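Local atomic coordinates of angiotensin-converting enzyme (Anopheles gambiae, PDB entry 6S1Y), a protein that is a zinc metalloprotease of the angiotensin-converting enzyme family, probably cleaving short peptides in the mosquito as its relatives do. Residues A[108-116]-A[166-174]; A[433-441]-A[455-466]. One frame throughout, in Å; residues are numbered along the deposited sequence.

Interaction 1: residues A[108-116]-A[166-174]; sequences GAIASMESN and PVRESFQKY
Met113 brings its sulfur to the edge of the Phe171 ring, in the ring plane and 5.2 Å from the centroid, a Met-aromatic contact in which SD also lies 3.7 Å from Phe171 CB. The other flat group, the ring of Tyr174, takes two apolar side chains obliquely: CG1 of Ile110 comes to 3.8 Å from Tyr174 CD1, and the terminal methyl CE of Met113 to 3.7 Å from CD2 on the other flank of the same ring. A bend at the last torsion of Met113 (chi3 -78°) turns the methyl toward Tyr174 while the sulfur stays beside Phe171, so one flexible, polarisable side chain serves two aromatic neighbours. Nearer its own backbone, Met113 packs CG against CB of Val167, a compact branched residue at the N-cap position.

Small residues set the spacing elsewhere. Ala109 CB sits 3.6 Å from Ser170 O, close enough for the helix axes to approach to 8.4 Å while running roughly antiparallel, at 146°. One turn on, Ser112 OG and Ser170 OG share a hydrogen bond of 3.0 Å, a short polar link that a narrow interface can accommodate toward its more exposed side.

The contact joins helix 100-119 to helix 168-184. Helix 486-489 lies against the Met113 and Phe171 side through Ser489 and Val488. Phe480, earlier in the chain, meets the Phe171 ring edge-to-face. Tyr174 OH is hydrogen-bonded to Asp491, which ties helix 168-184 to the loop after that short helix; Ile110 touches the same aspartate.

Interaction 2: residues A[433-441]-A[455-466]; sequences PFAYTLDKY and YNCKFWEMRSRY
Helices 433-441 and 455-466 run roughly antiparallel, at 151°, with their axes 9.5 Å apart, and bulky side chains fill the gap. Tyr441 spans it at one end: with CG anti to the backbone N (chi1 175°), its ring reaches the near side of the partner helix, and its OH donates to Tyr455 O at 2.7 Å, from above the carbonyl plane. Phe459 turns its edge to the face of this ring, CD1 standing over the centre in a T-shaped stack with planes at 74°. Leu438 CD2 meets the edge of the Phe459 ring.

In the middle, unbranched Met462 can thread between backbone and side chains: its CE lies 3.4 Å from Thr437 O and 3.6 Å from Lys440 CB. A second T-shaped pair closes the other end, the edge of Tyr436 pointing at the face of Tyr466. Lys440 passes its aliphatic chain across Tyr466 at about a right angle and gives its NZ to Tyr436 OH, which also bonds Asp208. Thr437 has two unlike branches: CG2 packs 3.5 Å from Tyr466 CB, and OG1 donates to Phe434 O.

Arg463, folded back at chi2 and chi3, presents a guanidinium face to the edge of Phe434, CD1 of Phe434 lying 3.4 Å from the guanidinium plane. NH1 of Arg463 bonds Ser467 OG and, weakly, Thr437 OG1.

Helix 431-447 thus packs on helix 455-467, with Pro433 and Tyr436 also on helix 203-233 and Phe434 touching Gln255 of the ligand pocket. The chemistry implies a largely aromatic interface in which Tyr441 OH, Thr437 OG1, Tyr436 OH and Arg463 NH1 each have a polar partner.

In the fold
The two contacts are separate antiparallel helix pairs that meet where Gln172 and Phe171 of interaction 1 both touch Tyr455 of interaction 2: Gln172 OE1 and Tyr455 OH probably share a hydrogen bond, and the Phe171 and Tyr455 rings pack together beside it. Interaction 1 is partly buried, its centre about 21 Å from the chain centre, and relies on small residues and a methionine to bring its helices close. Interaction 2 is buried, its centre about 17 Å from that of the chain, with more widely spaced helices and larger aromatic groups. It also lies nearer the bound glutamyl ligand: the side chain of Phe434 is about 5 Å from the ligand, that of Ile110 about 10 Å.

Interaction 1: residues A[108-116]-A[166-174]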
loop_
_atom_site.group_PDB
_atom_site.type_symbol
_atom_site.label_atom_id
_atom_site.label_comp_id
_atom_site.label_asym_id
_atom_site.label_seq_id
_atom_site.Cartn_x
_atom_site.Cartn_y
_atom_site.Cartn_z
ATOM N N GLY A 108 6.228 -14.811 -16.705
ATOM C CA GLY A 108 6.123 -14.092 -17.964
ATOM C C GLY A 108 4.759 -13.476 -18.179
ATOM O O GLY A 108 4.646 -12.419 -18.808
ATOM N N ALA A 109 3.708 -14.112 -17.670
ATOM C CA ALA A 109 2.383 -13.510 -17.747
ATOM C C ALA A 109 2.322 -12.246 -16.897
ATOM O O ALA A 109 1.866 -11.197 -17.360
ATOM C CB ALA A 109 1.318 -14.517 -17.315
ATOM N N ILE A 110 2.849 -12.311 -15.674
ATOM C CA ILE A 110 2.867 -11.146 -14.787
ATOM C C ILE A 110 3.694 -10.020 -15.400
ATOM O O ILE A 110 3.213 -8.887 -15.569
ATOM C CB ILE A 110 3.396 -11.562 -13.399
ATOM C CG1 ILE A 110 2.428 -12.585 -12.783
ATOM C CG2 ILE A 110 3.591 -10.355 -12.506
ATOM C CD1 ILE A 110 2.867 -13.173 -11.459
ATOM N N ALA A 111 4.949 -10.319 -15.754
ATOM C CA ALA A 111 5.823 -9.324 -16.363
ATOM C C ALA A 111 5.178 -8.700 -17.590
ATOM O O ALA A 111 5.370 -7.514 -17.869
ATOM C CB ALA A 111 7.161 -9.971 -16.741
ATOM N N SER A 112 4.394 -9.475 -18.328
ATOM C CA SER A 112 3.704 -8.918 -19.483
ATOM C C SER A 112 2.707 -7.834 -19.073
ATOM O O SER A 112 2.610 -6.791 -19.733
ATOM C CB SER A 112 2.994 -10.033 -20.241
ATOM O OG SER A 112 2.142 -9.457 -21.204
ATOM N N MET A 113 1.960 -8.059 -17.984
ATOM C CA MET A 113 1.062 -7.024 -17.477
ATOM C C MET A 113 1.841 -5.822 -16.945
ATOM O O MET A 113 1.551 -4.670 -17.305
ATOM C CB MET A 113 0.164 -7.591 -16.368
ATOM C CG MET A 113 -0.692 -8.753 -16.793
ATOM S SD MET A 113 -1.974 -9.156 -15.592
ATOM C CE MET A 113 -1.037 -10.036 -14.351
ATOM N N GLU A 114 2.817 -6.073 -16.065
ATOM C CA GLU A 114 3.550 -4.991 -15.409
ATOM C C GLU A 114 4.296 -4.148 -16.428
ATOM O O GLU A 114 4.310 -2.915 -16.343
ATOM C CB GLU A 114 4.507 -5.587 -14.369
ATOM C CG GLU A 114 5.468 -4.598 -13.672
ATOM C CD GLU A 114 6.162 -5.202 -12.449
ATOM O OE1 GLU A 114 6.315 -6.444 -12.395
ATOM O OE2 GLU A 114 6.533 -4.433 -11.532
ATOM N N SER A 115 4.878 -4.797 -17.431
ATOM C CA SER A 115 5.584 -4.072 -18.476
ATOM C C SER A 115 4.642 -3.152 -19.237
ATOM O O SER A 115 5.000 -2.008 -19.555
ATOM C CB SER A 115 6.234 -5.069 -19.433
ATOM O OG SER A 115 6.662 -4.402 -20.607
ATOM N N ASN A 116 3.453 -3.647 -19.581
ATOM C CA ASN A 116 2.478 -2.829 -20.295
ATOM C C ASN A 116 2.098 -1.604 -19.466
ATOM O O ASN A 116 1.993 -0.491 -19.992
ATOM C CB ASN A 116 1.261 -3.701 -20.630
ATOM C CG ASN A 116 0.117 -2.913 -21.195
ATOM O OD1 ASN A 116 -0.805 -2.539 -20.473
ATOM N ND2 ASN A 116 0.158 -2.650 -22.492
ATOM N N PRO A 166 -5.921 -4.438 -22.827
ATOM C CA PRO A 166 -4.843 -5.040 -23.625
ATOM C C PRO A 166 -4.157 -6.222 -22.968
ATOM O O PRO A 166 -3.490 -6.974 -23.679
ATOM C CB PRO A 166 -3.849 -3.876 -23.817
ATOM C CG PRO A 166 -4.668 -2.631 -23.642
ATOM C CD PRO A 166 -5.706 -2.995 -22.591
ATOM N N VAL A 167 -4.251 -6.410 -21.653
ATOM C CA VAL A 167 -3.546 -7.496 -20.996
ATOM C C VAL A 167 -4.505 -8.551 -20.449
ATOM O O VAL A 167 -4.107 -9.349 -19.598
ATOM C CB VAL A 167 -2.617 -6.981 -19.889
ATOM C CG1 VAL A 167 -1.606 -5.977 -20.457
ATOM C CG2 VAL A 167 -3.403 -6.344 -18.775
ATOM N N ARG A 168 -5.764 -8.584 -20.930
ATOM C CA ARG A 168 -6.730 -9.565 -20.441
ATOM C C ARG A 168 -6.158 -10.976 -20.482
ATOM O O ARG A 168 -6.211 -11.711 -19.494
ATOM C CB ARG A 168 -8.020 -9.496 -21.271
ATOM C CG ARG A 168 -9.132 -10.527 -20.860
ATOM C CD ARG A 168 -10.184 -10.703 -21.971
ATOM N NE ARG A 168 -10.819 -9.421 -22.283
ATOM C CZ ARG A 168 -11.851 -8.902 -21.607
ATOM N NH1 ARG A 168 -12.380 -9.568 -20.583
ATOM N NH2 ARG A 168 -12.360 -7.715 -21.952
ATOM N N GLU A 169 -5.586 -11.364 -21.618
ATOM C CA GLU A 169 -5.137 -12.744 -21.789
ATOM C C GLU A 169 -3.969 -13.085 -20.871
ATOM O O GLU A 169 -3.932 -14.176 -20.294
ATOM C CB GLU A 169 -4.770 -12.986 -23.253
ATOM C CG GLU A 169 -5.812 -12.407 -24.221
ATOM C CD GLU A 169 -5.763 -13.047 -25.595
ATOM O OE1 GLU A 169 -6.845 -13.256 -26.186
ATOM O OE2 GLU A 169 -4.645 -13.349 -26.076
ATOM N N SER A 170 -3.000 -12.179 -20.720
ATOM C CA SER A 170 -1.950 -12.429 -19.739
ATOM C C SER A 170 -2.536 -12.577 -18.344
ATOM O O SER A 170 -2.123 -13.453 -17.578
ATOM C CB SER A 170 -0.909 -11.307 -19.750
ATOM O OG SER A 170 -0.392 -11.109 -21.062
ATOM N N PHE A 171 -3.499 -11.721 -17.990
ATOM C CA PHE A 171 -4.166 -11.873 -16.701
ATOM C C PHE A 171 -4.822 -13.240 -16.571
ATOM O O PHE A 171 -4.714 -13.889 -15.525
ATOM C CB PHE A 171 -5.209 -10.775 -16.503
ATOM C CG PHE A 171 -5.932 -10.852 -15.189
ATOM C CD1 PHE A 171 -5.429 -10.218 -14.069
ATOM C CD2 PHE A 171 -7.116 -11.557 -15.076
ATOM C CE1 PHE A 171 -6.109 -10.281 -12.838
ATOM C CE2 PHE A 171 -7.785 -11.635 -13.877
ATOM C CZ PHE A 171 -7.290 -10.985 -12.752
ATOM N N GLN A 172 -5.520 -13.695 -17.611
ATOM C CA GLN A 172 -6.218 -14.977 -17.502
ATOM C C GLN A 172 -5.226 -16.111 -17.291
ATOM O O GLN A 172 -5.475 -17.033 -16.502
ATOM C CB GLN A 172 -7.061 -15.224 -18.747
ATOM C CG GLN A 172 -7.899 -16.492 -18.675
ATOM C CD GLN A 172 -8.854 -16.469 -17.510
ATOM O OE1 GLN A 172 -9.508 -15.450 -17.242
ATOM N NE2 GLN A 172 -8.935 -17.577 -16.794
ATOM N N LYS A 173 -4.082 -16.051 -17.982
ATOM C CA LYS A 173 -3.037 -17.050 -17.794
ATOM C C LYS A 173 -2.468 -16.982 -16.387
ATOM O O LYS A 173 -2.225 -18.013 -15.751
ATOM C CB LYS A 173 -1.933 -16.832 -18.830
ATOM C CG LYS A 173 -0.698 -17.705 -18.611
ATOM C CD LYS A 173 -1.016 -19.191 -18.747
ATOM C CE LYS A 173 -1.362 -19.560 -20.187
ATOM N NZ LYS A 173 -1.779 -20.988 -20.293
ATOM N N TYR A 174 -2.252 -15.772 -15.878
ATOM C CA TYR A 174 -1.753 -15.620 -14.519
ATOM C C TYR A 174 -2.706 -16.231 -13.514
ATOM O O TYR A 174 -2.280 -16.878 -12.548
ATOM C CB TYR A 174 -1.547 -14.135 -14.234
ATOM C CG TYR A 174 -1.755 -13.673 -12.810
ATOM C CD1 TYR A 174 -0.897 -14.065 -11.784
ATOM C CD2 TYR A 174 -2.770 -12.784 -12.506
ATOM C CE1 TYR A 174 -1.076 -13.605 -10.491
ATOM C CE2 TYR A 174 -2.950 -12.308 -11.219
ATOM C CZ TYR A 174 -2.103 -12.708 -10.213
ATOM O OH TYR A 174 -2.308 -12.206 -8.935
#

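Interaction 2: residues A[433-441]-A[455-466]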
loop_
_atom_site.group_PDB
_atom_site.type_symbol
_atom_site.label_atom_id
_atom_site.label_comp_id
_atom_site.label_asym_id
_atom_site.label_seq_id
_atom_site.Cartn_x
_atom_site.Cartn_y
_atom_site.Cartn_z
ATOM N N PRO A 433 -12.188 1.067 2.410
ATOM C CA PRO A 433 -13.085 0.383 1.470
ATOM C C PRO A 433 -12.427 0.082 0.141
ATOM O O PRO A 433 -12.680 -0.977 -0.445
ATOM C CB PRO A 433 -14.260 1.363 1.321
ATOM C CG PRO A 433 -14.167 2.263 2.578
ATOM C CD PRO A 433 -12.720 2.357 2.875
ATOM N N PHE A 434 -11.601 0.985 -0.374
ATOM C CA PHE A 434 -10.896 0.696 -1.612
ATOM C C PHE A 434 -10.027 -0.543 -1.464
ATOM O O PHE A 434 -10.104 -1.464 -2.277
ATOM C CB PHE A 434 -10.032 1.885 -2.021
ATOM C CG PHE A 434 -9.157 1.607 -3.211
ATOM C CD1 PHE A 434 -9.649 1.768 -4.502
ATOM C CD2 PHE A 434 -7.856 1.198 -3.042
ATOM C CE1 PHE A 434 -8.847 1.533 -5.593
ATOM C CE2 PHE A 434 -7.050 0.954 -4.128
ATOM C CZ PHE A 434 -7.543 1.123 -5.407
ATOM N N ALA A 435 -9.146 -0.556 -0.456
ATOM C CA ALA A 435 -8.214 -1.673 -0.289
ATOM C C ALA A 435 -8.977 -2.980 -0.126
ATOM O O ALA A 435 -8.607 -3.998 -0.716
ATOM C CB ALA A 435 -7.304 -1.418 0.911
ATOM N N TYR A 436 -10.077 -2.951 0.633
ATOM C CA TYR A 436 -10.922 -4.127 0.807
ATOM C C TYR A 436 -11.414 -4.678 -0.531
ATOM O O TYR A 436 -11.334 -5.884 -0.779
ATOM C CB TYR A 436 -12.116 -3.769 1.702
ATOM C CG TYR A 436 -13.129 -4.873 1.923
ATOM C CD1 TYR A 436 -12.822 -5.995 2.691
ATOM C CD2 TYR A 436 -14.424 -4.772 1.407
ATOM C CE1 TYR A 436 -13.779 -6.990 2.910
ATOM C CE2 TYR A 436 -15.363 -5.747 1.623
ATOM C CZ TYR A 436 -15.042 -6.861 2.365
ATOM O OH TYR A 436 -16.008 -7.836 2.576
ATOM N N THR A 437 -11.926 -3.808 -1.410
ATOM C CA THR A 437 -12.531 -4.297 -2.642
ATOM C C THR A 437 -11.507 -4.931 -3.577
ATOM O O THR A 437 -11.865 -5.784 -4.390
ATOM C CB THR A 437 -13.252 -3.174 -3.394
ATOM O OG1 THR A 437 -12.340 -2.098 -3.610
ATOM C CG2 THR A 437 -14.434 -2.649 -2.613
ATOM N N LEU A 438 -10.247 -4.511 -3.516
ATOM C CA LEU A 438 -9.274 -5.052 -4.465
ATOM C C LEU A 438 -9.015 -6.542 -4.219
ATOM O O LEU A 438 -8.928 -7.326 -5.172
ATOM C CB LEU A 438 -7.962 -4.280 -4.400
ATOM C CG LEU A 438 -7.839 -2.999 -5.210
ATOM C CD1 LEU A 438 -6.365 -2.708 -5.454
ATOM C CD2 LEU A 438 -8.570 -3.123 -6.537
ATOM N N ASP A 439 -8.853 -6.949 -2.963
ATOM C CA ASP A 439 -8.642 -8.370 -2.731
ATOM C C ASP A 439 -9.943 -9.139 -2.609
ATOM O O ASP A 439 -9.989 -10.310 -3.002
ATOM C CB ASP A 439 -7.731 -8.577 -1.522
ATOM C CG ASP A 439 -6.233 -8.459 -1.918
ATOM O OD1 ASP A 439 -5.973 -8.153 -3.101
ATOM O OD2 ASP A 439 -5.330 -8.691 -1.079
ATOM N N LYS A 440 -11.026 -8.526 -2.141
ATOM C CA LYS A 440 -12.298 -9.238 -2.217
ATOM C C LYS A 440 -12.580 -9.603 -3.664
ATOM O O LYS A 440 -12.969 -10.731 -3.961
ATOM C CB LYS A 440 -13.429 -8.402 -1.620
ATOM C CG LYS A 440 -14.746 -9.132 -1.439
ATOM C CD LYS A 440 -15.884 -8.144 -1.108
ATOM C CE LYS A 440 -17.249 -8.841 -0.860
ATOM N NZ LYS A 440 -17.301 -9.500 0.466
ATOM N N TYR A 441 -12.313 -8.682 -4.590
ATOM C CA TYR A 441 -12.466 -8.996 -6.004
ATOM C C TYR A 441 -11.508 -10.101 -6.426
ATOM O O TYR A 441 -11.911 -11.069 -7.087
ATOM C CB TYR A 441 -12.243 -7.753 -6.856
ATOM C CG TYR A 441 -12.279 -8.027 -8.332
ATOM C CD1 TYR A 441 -13.480 -8.176 -8.992
ATOM C CD2 TYR A 441 -11.109 -8.142 -9.072
ATOM C CE1 TYR A 441 -13.523 -8.430 -10.341
ATOM C CE2 TYR A 441 -11.149 -8.387 -10.431
ATOM C CZ TYR A 441 -12.358 -8.527 -11.058
ATOM O OH TYR A 441 -12.399 -8.762 -12.411
ATOM N N TYR A 455 -15.933 -10.401 -15.549
ATOM C CA TYR A 455 -14.790 -9.830 -14.835
ATOM C C TYR A 455 -14.965 -8.332 -14.590
ATOM O O TYR A 455 -14.709 -7.836 -13.486
ATOM C CB TYR A 455 -13.505 -10.068 -15.628
ATOM C CG TYR A 455 -12.762 -11.362 -15.358
ATOM C CD1 TYR A 455 -13.119 -12.217 -14.335
ATOM C CD2 TYR A 455 -11.671 -11.698 -16.131
ATOM C CE1 TYR A 455 -12.408 -13.387 -14.114
ATOM C CE2 TYR A 455 -10.956 -12.848 -15.914
ATOM C CZ TYR A 455 -11.311 -13.678 -14.917
ATOM O OH TYR A 455 -10.556 -14.809 -14.758
ATOM N N ASN A 456 -15.403 -7.588 -15.605
ATOM C CA ASN A 456 -15.357 -6.146 -15.455
ATOM C C ASN A 456 -16.539 -5.618 -14.658
ATOM O O ASN A 456 -16.362 -4.750 -13.793
ATOM C CB ASN A 456 -15.283 -5.451 -16.812
ATOM C CG ASN A 456 -14.533 -4.106 -16.724
ATOM O OD1 ASN A 456 -13.605 -3.946 -15.912
ATOM N ND2 ASN A 456 -14.951 -3.134 -17.538
ATOM N N CYS A 457 -17.750 -6.124 -14.904
ATOM C CA CYS A 457 -18.882 -5.551 -14.183
ATOM C C CYS A 457 -18.938 -6.014 -12.726
ATOM O O CYS A 457 -19.423 -5.262 -11.880
ATOM C CB CYS A 457 -20.182 -5.826 -14.951
ATOM S SG CYS A 457 -20.285 -4.727 -16.506
ATOM N N LYS A 458 -18.408 -7.186 -12.382
ATOM C CA LYS A 458 -18.314 -7.520 -10.962
ATOM C C LYS A 458 -17.253 -6.674 -10.259
ATOM O O LYS A 458 -17.387 -6.368 -9.070
ATOM C CB LYS A 458 -18.039 -9.017 -10.768
ATOM C CG LYS A 458 -19.319 -9.894 -10.868
ATOM C CD LYS A 458 -20.271 -9.621 -9.709
ATOM C CE LYS A 458 -21.451 -10.607 -9.646
ATOM N NZ LYS A 458 -21.934 -10.788 -8.233
ATOM N N PHE A 459 -16.216 -6.244 -10.977
ATOM C CA PHE A 459 -15.264 -5.293 -10.408
ATOM C C PHE A 459 -15.942 -3.966 -10.086
ATOM O O PHE A 459 -15.972 -3.524 -8.928
ATOM C CB PHE A 459 -14.116 -5.081 -11.378
ATOM C CG PHE A 459 -13.126 -4.035 -10.932
ATOM C CD1 PHE A 459 -12.237 -4.296 -9.894
ATOM C CD2 PHE A 459 -13.043 -2.828 -11.595
ATOM C CE1 PHE A 459 -11.302 -3.348 -9.496
ATOM C CE2 PHE A 459 -12.124 -1.885 -11.218
ATOM C CZ PHE A 459 -11.246 -2.142 -10.151
ATOM N N TRP A 460 -16.521 -3.321 -11.102
ATOM C CA TRP A 460 -17.117 -2.011 -10.875
ATOM C C TRP A 460 -18.341 -2.095 -9.969
ATOM O O TRP A 460 -18.663 -1.129 -9.272
ATOM C CB TRP A 460 -17.477 -1.360 -12.210
ATOM C CG TRP A 460 -16.267 -0.934 -12.988
ATOM C CD1 TRP A 460 -15.866 -1.375 -14.227
ATOM C CD2 TRP A 460 -15.287 0.025 -12.570
ATOM N NE1 TRP A 460 -14.679 -0.739 -14.603
ATOM C CE2 TRP A 460 -14.306 0.111 -13.596
ATOM C CE3 TRP A 460 -15.133 0.812 -11.424
ATOM C CZ2 TRP A 460 -13.218 0.964 -13.507
ATOM C CZ3 TRP A 460 -14.031 1.651 -11.341
ATOM C CH2 TRP A 460 -13.096 1.719 -12.381
ATOM N N GLU A 461 -19.022 -3.242 -9.939
ATOM C CA GLU A 461 -20.143 -3.403 -9.020
ATOM C C GLU A 461 -19.648 -3.399 -7.578
ATOM O O GLU A 461 -20.248 -2.749 -6.712
ATOM C CB GLU A 461 -20.924 -4.694 -9.339
ATOM C CG GLU A 461 -22.033 -5.022 -8.335
ATOM C CD GLU A 461 -22.694 -6.386 -8.591
ATOM O OE1 GLU A 461 -22.225 -7.398 -8.022
ATOM O OE2 GLU A 461 -23.667 -6.445 -9.377
ATOM N N MET A 462 -18.544 -4.099 -7.305
ATOM C CA MET A 462 -17.995 -4.085 -5.949
ATOM C C MET A 462 -17.450 -2.704 -5.583
ATOM O O MET A 462 -17.654 -2.230 -4.463
ATOM C CB MET A 462 -16.905 -5.156 -5.818
ATOM C CG MET A 462 -17.451 -6.592 -5.706
ATOM S SD MET A 462 -16.162 -7.861 -5.475
ATOM C CE MET A 462 -15.123 -6.910 -4.422
ATOM N N ARG A 463 -16.759 -2.034 -6.511
ATOM C CA ARG A 463 -16.276 -0.686 -6.204
ATOM C C ARG A 463 -17.444 0.234 -5.848
ATOM O O ARG A 463 -17.346 1.067 -4.932
ATOM C CB ARG A 463 -15.478 -0.113 -7.383
ATOM C CG ARG A 463 -14.223 -0.910 -7.795
ATOM C CD ARG A 463 -13.009 -0.676 -6.885
ATOM N NE ARG A 463 -12.728 0.750 -6.781
ATOM C CZ ARG A 463 -12.922 1.474 -5.679
ATOM N NH1 ARG A 463 -13.352 0.916 -4.539
ATOM N NH2 ARG A 463 -12.685 2.759 -5.731
ATOM N N SER A 464 -18.558 0.114 -6.565
ATOM C CA SER A 464 -19.719 0.935 -6.246
ATOM C C SER A 464 -20.285 0.559 -4.882
ATOM O O SER A 464 -20.567 1.437 -4.058
ATOM C CB SER A 464 -20.776 0.789 -7.348
ATOM O OG SER A 464 -21.956 1.503 -7.034
ATOM N N ARG A 465 -20.411 -0.731 -4.596
ATOM C CA ARG A 465 -21.047 -1.138 -3.341
ATOM C C ARG A 465 -20.281 -0.609 -2.135
ATOM O O ARG A 465 -20.867 -0.037 -1.208
ATOM C CB ARG A 465 -21.170 -2.655 -3.266
ATOM C CG ARG A 465 -21.540 -3.149 -1.867
ATOM C CD ARG A 465 -22.319 -4.464 -1.879
ATOM N NE ARG A 465 -22.616 -4.882 -0.501
ATOM C CZ ARG A 465 -23.629 -4.409 0.231
ATOM N NH1 ARG A 465 -23.814 -4.847 1.467
ATOM N NH2 ARG A 465 -24.465 -3.511 -0.278
ATOM N N TYR A 466 -18.964 -0.757 -2.133
ATOM C CA TYR A 466 -18.221 -0.425 -0.933
ATOM C C TYR A 466 -17.625 0.977 -0.943
ATOM O O TYR A 466 -17.418 1.542 0.144
ATOM C CB TYR A 466 -17.144 -1.480 -0.695
ATOM C CG TYR A 466 -17.762 -2.821 -0.369
ATOM C CD1 TYR A 466 -18.291 -3.075 0.891
ATOM C CD2 TYR A 466 -17.867 -3.822 -1.336
ATOM C CE1 TYR A 466 -18.881 -4.300 1.187
ATOM C CE2 TYR A 466 -18.467 -5.042 -1.042
ATOM C CZ TYR A 466 -18.962 -5.267 0.220
ATOM O OH TYR A 466 -19.560 -6.466 0.518
#